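Local coordinates for aspartokinase (Synechocystis, PDB 3L76), which probably catalyses the ATP-dependent phosphorylation of aspartate to 4-phospho-L-aspartate, the step that opens lysine and threonine biosynthesis, and binds both of these amino acids, at residues A[461-471]-A[504-513]. Sequence-based numbering, arbitrary orientation. Where two conformers were deposited one is given.
Sequences QLFTALAEANI and QAEAILQPLI
Two leucine methyls rest against main-chain carbonyls here, and no hydrogen bond joins the two helices: CD2 of Leu509 lies 3.5 Å from Leu462 O, and CD2 of Leu512 lies near Gln461 O. Both oxygens still take weak helical bonds from within their own helix. The axes of 461-468 and 504-512 run roughly antiparallel, at 138° and 9.6 Å apart, a spacing consistent with alanines facing branched side chains. Ala465 CB points at the facing helix and sits 3.8 Å from both Ile508 CG2 and Leu512 CD2, while the reverse fit places Leu466 CD2 over Ala505, 3.7 Å from its CB. On the side that faces the sheet, Leu462 and Leu509 cross at about a right angle, their CD2 methyls 3.9 Å apart.

Ile508 works with both branches. CG2, anti to the backbone N, takes Ala465; CG1, anti to the carbonyl carbon (chi1 -61°), carries CD1 to Ala469 CB and, tip to tip at 3.7 Å, to Ile471 CD1. An alanine here is likely to open a gap against Ala465 and leave Ala469 and the end of Ile471 without the CD1 methyl they pack on. A Schellman motif, Ile471 N bonding to Leu466 O and Asn470 N to Ala467 O, ends helix 461-468 and turns the chain so that Ile471 comes back beside Ile508. The extended Gln504 borders the cluster, its NE2 3.7 Å from Ala469 CB.

The pair exemplifies how helices of an ACT domain pack on each other above their antiparallel sheet, where Phe495 meets both Leu466 and Leu509. The contact chemistry, largely apolar and with no hydrogen bond between the helices, is consistent with shape and burial holding them together.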
ATOM      1  N   GLN A 461     -28.062  18.368  29.386  1.00 34.48           N
ATOM      2  CA  GLN A 461     -26.852  18.947  29.959  1.00 50.59           C
ATOM      3  C   GLN A 461     -25.972  17.928  30.693  1.00 39.58           C
ATOM      4  O   GLN A 461     -24.750  18.040  30.682  1.00 54.27           O
ATOM      5  CB  GLN A 461     -27.166  20.204  30.791  1.00 22.69           C
ATOM      6  CG  GLN A 461     -27.077  20.065  32.295  1.00 78.35           C
ATOM      7  CD  GLN A 461     -27.499  21.345  32.995  1.00 89.95           C
ATOM      8  OE1 GLN A 461     -28.165  22.196  32.400  1.00 66.13           O
ATOM      9  NE2 GLN A 461     -27.113  21.489  34.256  1.00 97.67           N
ATOM     10  N   LEU A 462     -26.593  16.911  31.275  1.00 31.05           N
ATOM     11  CA  LEU A 462     -25.845  15.884  31.981  1.00 38.09           C
ATOM     12  C   LEU A 462     -25.142  14.966  31.000  1.00 39.65           C
ATOM     13  O   LEU A 462     -23.972  14.629  31.166  1.00 33.67           O
ATOM     14  CB  LEU A 462     -26.775  15.072  32.876  1.00 41.05           C
ATOM     15  CG  LEU A 462     -27.408  15.848  34.032  1.00 48.54           C
ATOM     16  CD1 LEU A 462     -28.632  15.135  34.530  1.00 23.81           C
ATOM     17  CD2 LEU A 462     -26.403  16.084  35.158  1.00 49.25           C
ATOM     18  N   PHE A 463     -25.860  14.561  29.964  1.00 32.77           N
ATOM     19  CA  PHE A 463     -25.292  13.634  29.003  1.00 39.24           C
ATOM     20  C   PHE A 463     -24.395  14.303  27.977  1.00 46.88           C
ATOM     21  O   PHE A 463     -23.481  13.656  27.463  1.00 37.98           O
ATOM     22  CB  PHE A 463     -26.362  12.742  28.382  1.00 34.89           C
ATOM     23  CG  PHE A 463     -26.912  11.769  29.344  1.00 30.28           C
ATOM     24  CD1 PHE A 463     -26.203  10.635  29.660  1.00 35.83           C
ATOM     25  CD2 PHE A 463     -28.100  12.017  29.995  1.00 29.62           C
ATOM     26  CE1 PHE A 463     -26.686   9.745  30.591  1.00 41.54           C
ATOM     27  CE2 PHE A 463     -28.573  11.134  30.929  1.00 36.75           C
ATOM     28  CZ  PHE A 463     -27.862  10.002  31.232  1.00 22.23           C
ATOM     29  N   THR A 464     -24.613  15.596  27.721  1.00 31.24           N
ATOM     30  CA  THR A 464     -23.694  16.339  26.855  1.00 43.04           C
ATOM     31  C   THR A 464     -22.322  16.416  27.506  1.00 52.91           C
ATOM     32  O   THR A 464     -21.300  16.256  26.840  1.00 43.97           O
ATOM     33  CB  THR A 464     -24.181  17.763  26.558  1.00 41.38           C
ATOM     34  OG1 THR A 464     -25.330  17.706  25.720  1.00 39.57           O
ATOM     35  CG2 THR A 464     -23.103  18.572  25.841  1.00 26.84           C
ATOM     36  N   ALA A 465     -22.319  16.651  28.814  1.00 48.12           N
ATOM     37  CA  ALA A 465     -21.095  16.738  29.597  1.00 41.73           C
ATOM     38  C   ALA A 465     -20.254  15.473  29.506  1.00 39.50           C
ATOM     39  O   ALA A 465     -19.052  15.535  29.267  1.00 55.77           O
ATOM     40  CB  ALA A 465     -21.424  17.057  31.043  1.00 21.78           C
ATOM     41  N   LEU A 466     -20.890  14.327  29.704  1.00 34.45           N
ATOM     42  CA  LEU A 466     -20.203  13.048  29.591  1.00 49.84           C
ATOM     43  C   LEU A 466     -19.688  12.802  28.171  1.00 58.45           C
ATOM     44  O   LEU A 466     -18.621  12.231  27.972  1.00 58.99           O
ATOM     45  CB  LEU A 466     -21.137  11.904  29.990  1.00 44.15           C
ATOM     46  CG  LEU A 466     -21.586  11.783  31.442  1.00 48.13           C
ATOM     47  CD1 LEU A 466     -22.670  10.703  31.602  1.00 34.86           C
ATOM     48  CD2 LEU A 466     -20.392  11.492  32.320  1.00 51.24           C
ATOM     49  N   ALA A 467     -20.458  13.230  27.181  1.00 42.76           N
ATOM     50  CA  ALA A 467     -20.113  12.956  25.799  1.00 47.88           C
ATOM     51  C   ALA A 467     -18.954  13.836  25.338  1.00 54.69           C
ATOM     52  O   ALA A 467     -18.174  13.448  24.482  1.00 40.03           O
ATOM     53  CB  ALA A 467     -21.320  13.150  24.903  1.00 31.49           C
ATOM     54  N   GLU A 468     -18.845  15.028  25.904  1.00 60.14           N
ATOM     55  CA  GLU A 468     -17.766  15.922  25.532  1.00 59.69           C
ATOM     56  C   GLU A 468     -16.431  15.394  26.060  1.00 56.08           C
ATOM     57  O   GLU A 468     -15.373  15.813  25.613  1.00 45.35           O
ATOM     58  CB  GLU A 468     -18.046  17.342  26.018  1.00 60.57           C
ATOM     59  CG  GLU A 468     -19.006  18.107  25.126  1.00 68.15           C
ATOM     60  CD  GLU A 468     -19.446  19.434  25.723  1.00 85.69           C
ATOM     61  OE1 GLU A 468     -19.250  19.640  26.939  1.00 93.55           O
ATOM     62  OE2 GLU A 468     -19.998  20.272  24.980  1.00 77.51           O
ATOM     63  N   ALA A 469     -16.503  14.458  26.997  1.00 43.98           N
ATOM     64  CA  ALA A 469     -15.326  13.802  27.550  1.00 50.29           C
ATOM     65  C   ALA A 469     -15.113  12.438  26.897  1.00 48.09           C
ATOM     66  O   ALA A 469     -14.320  11.630  27.362  1.00 62.04           O
ATOM     67  CB  ALA A 469     -15.462  13.647  29.087  1.00 35.60           C
ATOM     68  N   ASN A 470     -15.854  12.173  25.835  1.00 54.71           N
ATOM     69  CA  ASN A 470     -15.662  10.954  25.065  1.00 59.66           C
ATOM     70  C   ASN A 470     -16.103   9.688  25.783  1.00 60.53           C
ATOM     71  O   ASN A 470     -15.757   8.579  25.377  1.00 74.97           O
ATOM     72  CB  ASN A 470     -14.204  10.826  24.634  1.00 66.24           C
ATOM     73  CG  ASN A 470     -14.057  10.606  23.154  1.00 79.64           C
ATOM     74  OD1 ASN A 470     -14.884   9.946  22.528  1.00 80.19           O
ATOM     75  ND2 ASN A 470     -12.998  11.161  22.578  1.00120.10           N
ATOM     76  N   ILE A 471     -16.871   9.844  26.850  1.00 46.85           N
ATOM     77  CA  ILE A 471     -17.441   8.684  27.505  1.00 44.09           C
ATOM     78  C   ILE A 471     -18.736   8.254  26.812  1.00 56.53           C
ATOM     79  O   ILE A 471     -19.683   9.024  26.690  1.00 50.55           O
ATOM     80  CB  ILE A 471     -17.722   8.951  28.984  1.00 52.04           C
ATOM     81  CG1 ILE A 471     -16.426   9.321  29.711  1.00 46.49           C
ATOM     82  CG2 ILE A 471     -18.404   7.737  29.614  1.00 37.39           C
ATOM     83  CD1 ILE A 471     -16.645   9.877  31.111  1.00 41.43           C
ATOM     84  N   GLN A 504     -14.343   9.035  36.237  1.00 57.93           N
ATOM     85  CA  GLN A 504     -14.381  10.270  35.466  1.00 50.60           C
ATOM     86  C   GLN A 504     -15.817  10.755  35.270  1.00 69.23           C
ATOM     87  O   GLN A 504     -16.095  11.948  35.355  1.00 71.87           O
ATOM     88  CB  GLN A 504     -13.678  10.107  34.130  1.00 45.24           C
ATOM     89  CG  GLN A 504     -13.403  11.432  33.425  1.00 56.52           C
ATOM     90  CD  GLN A 504     -12.998  11.257  31.966  1.00 57.37           C
ATOM     91  OE1 GLN A 504     -12.868  10.136  31.470  1.00 49.44           O
ATOM     92  NE2 GLN A 504     -12.809  12.367  31.274  1.00 67.40           N
ATOM     93  N   ALA A 505     -16.733   9.827  35.027  1.00 57.44           N
ATOM     94  CA  ALA A 505     -18.139  10.181  34.896  1.00 61.63           C
ATOM     95  C   ALA A 505     -18.669  10.874  36.150  1.00 62.19           C
ATOM     96  O   ALA A 505     -19.257  11.952  36.077  1.00 46.85           O
ATOM     97  CB  ALA A 505     -18.964   8.953  34.573  1.00 51.76           C
ATOM     98  N   GLU A 506     -18.465  10.248  37.303  1.00 47.99           N
ATOM     99  CA  GLU A 506     -18.890  10.834  38.570  1.00 55.04           C
ATOM    100  C   GLU A 506     -18.277  12.218  38.747  1.00 55.77           C
ATOM    101  O   GLU A 506     -18.947  13.184  39.109  1.00 50.10           O
ATOM    102  CB  GLU A 506     -18.483   9.923  39.720  1.00 58.66           C
ATOM    103  CG  GLU A 506     -18.772  10.480  41.088  1.00 73.61           C
ATOM    104  CD  GLU A 506     -18.389   9.517  42.203  1.00 83.65           C
ATOM    105  OE1 GLU A 506     -19.121   9.462  43.213  1.00 80.33           O
ATOM    106  OE2 GLU A 506     -17.361   8.817  42.072  1.00 82.96           O
ATOM    107  N   ALA A 507     -16.992  12.305  38.453  1.00 54.60           N
ATOM    108  CA  ALA A 507     -16.239  13.538  38.580  1.00 48.31           C
ATOM    109  C   ALA A 507     -16.754  14.649  37.679  1.00 49.89           C
ATOM    110  O   ALA A 507     -16.672  15.821  38.032  1.00 46.00           O
ATOM    111  CB  ALA A 507     -14.771  13.276  38.308  1.00 35.60           C
ATOM    112  N   ILE A 508     -17.258  14.285  36.502  1.00 57.40           N
ATOM    113  CA  ILE A 508     -17.807  15.263  35.566  1.00 46.70           C
ATOM    114  C   ILE A 508     -19.165  15.798  36.047  1.00 48.04           C
ATOM    115  O   ILE A 508     -19.445  16.987  35.971  1.00 38.35           O
ATOM    116  CB  ILE A 508     -17.960  14.655  34.165  1.00 59.50           C
ATOM    117  CG1 ILE A 508     -16.596  14.225  33.630  1.00 66.24           C
ATOM    118  CG2 ILE A 508     -18.657  15.635  33.206  1.00 46.28           C
ATOM    119  CD1 ILE A 508     -16.666  13.272  32.463  1.00 57.76           C
ATOM    120  N   LEU A 509     -19.998  14.915  36.573  1.00 51.31           N
ATOM    121  CA  LEU A 509     -21.357  15.292  36.943  1.00 61.81           C
ATOM    122  C   LEU A 509     -21.497  16.021  38.291  1.00 65.45           C
ATOM    123  O   LEU A 509     -22.420  16.819  38.462  1.00 54.88           O
ATOM    124  CB  LEU A 509     -22.287  14.069  36.908  1.00 46.72           C
ATOM    125  CG  LEU A 509     -22.431  13.299  35.591  1.00 48.39           C
ATOM    126  CD1 LEU A 509     -23.222  12.027  35.807  1.00 25.81           C
ATOM    127  CD2 LEU A 509     -23.067  14.172  34.517  1.00 38.64           C
ATOM    128  N   GLN A 510     -20.590  15.766  39.235  1.00 55.35           N
ATOM    129  CA  GLN A 510     -20.716  16.333  40.578  0.53 56.78           C
ATOM    130  C   GLN A 510     -20.887  17.853  40.581  1.00 59.08           C
ATOM    131  O   GLN A 510     -21.780  18.382  41.242  1.00 72.96           O
ATOM    132  CB  GLN A 510     -19.538  15.925  41.468  0.53 44.92           C
ATOM    133  CG  GLN A 510     -19.784  16.205  42.927  0.53 18.55           C
ATOM    134  CD  GLN A 510     -20.869  15.314  43.521  0.53 37.85           C
ATOM    135  OE1 GLN A 510     -20.793  14.089  43.422  0.53 25.03           O
ATOM    136  NE2 GLN A 510     -21.874  15.924  44.155  0.53 11.36           N
ATOM    137  N   PRO A 511     -20.029  18.562  39.840  1.00 49.64           N
ATOM    138  CA  PRO A 511     -20.163  20.014  39.679  1.00 63.56           C
ATOM    139  C   PRO A 511     -21.551  20.453  39.192  1.00 69.48           C
ATOM    140  O   PRO A 511     -22.069  21.474  39.655  1.00 68.56           O
ATOM    141  CB  PRO A 511     -19.151  20.326  38.579  1.00 62.81           C
ATOM    142  CG  PRO A 511     -18.148  19.257  38.672  1.00 53.27           C
ATOM    143  CD  PRO A 511     -18.838  18.036  39.153  1.00 52.95           C
ATOM    144  N   LEU A 512     -22.131  19.699  38.259  1.00 48.08           N
ATOM    145  CA  LEU A 512     -23.344  20.127  37.574  1.00 47.32           C
ATOM    146  C   LEU A 512     -24.596  20.077  38.437  1.00 45.28           C
ATOM    147  O   LEU A 512     -25.585  20.726  38.120  1.00 58.39           O
ATOM    148  CB  LEU A 512     -23.567  19.331  36.276  1.00 43.16           C
ATOM    149  CG  LEU A 512     -22.670  19.694  35.094  1.00 63.93           C
ATOM    150  CD1 LEU A 512     -21.237  19.311  35.391  1.00 83.27           C
ATOM    151  CD2 LEU A 512     -23.148  19.000  33.833  1.00 75.57           C
ATOM    152  N   ILE A 513     -24.560  19.301  39.514  1.00 49.04           N
ATOM    153  CA  ILE A 513     -25.717  19.182  40.389  1.00 50.74           C
ATOM    154  C   ILE A 513     -25.575  20.007  41.670  1.00 51.29           C
ATOM    155  O   ILE A 513     -26.473  20.003  42.505  1.00 63.08           O
ATOM    156  CB  ILE A 513     -25.983  17.715  40.772  1.00 48.89           C
ATOM    157  CG1 ILE A 513     -24.863  17.188  41.658  1.00 27.41           C
ATOM    158  CG2 ILE A 513     -26.105  16.856  39.530  1.00 43.37           C
ATOM    159  CD1 ILE A 513     -25.062  15.778  42.105  1.00 38.70           C
TER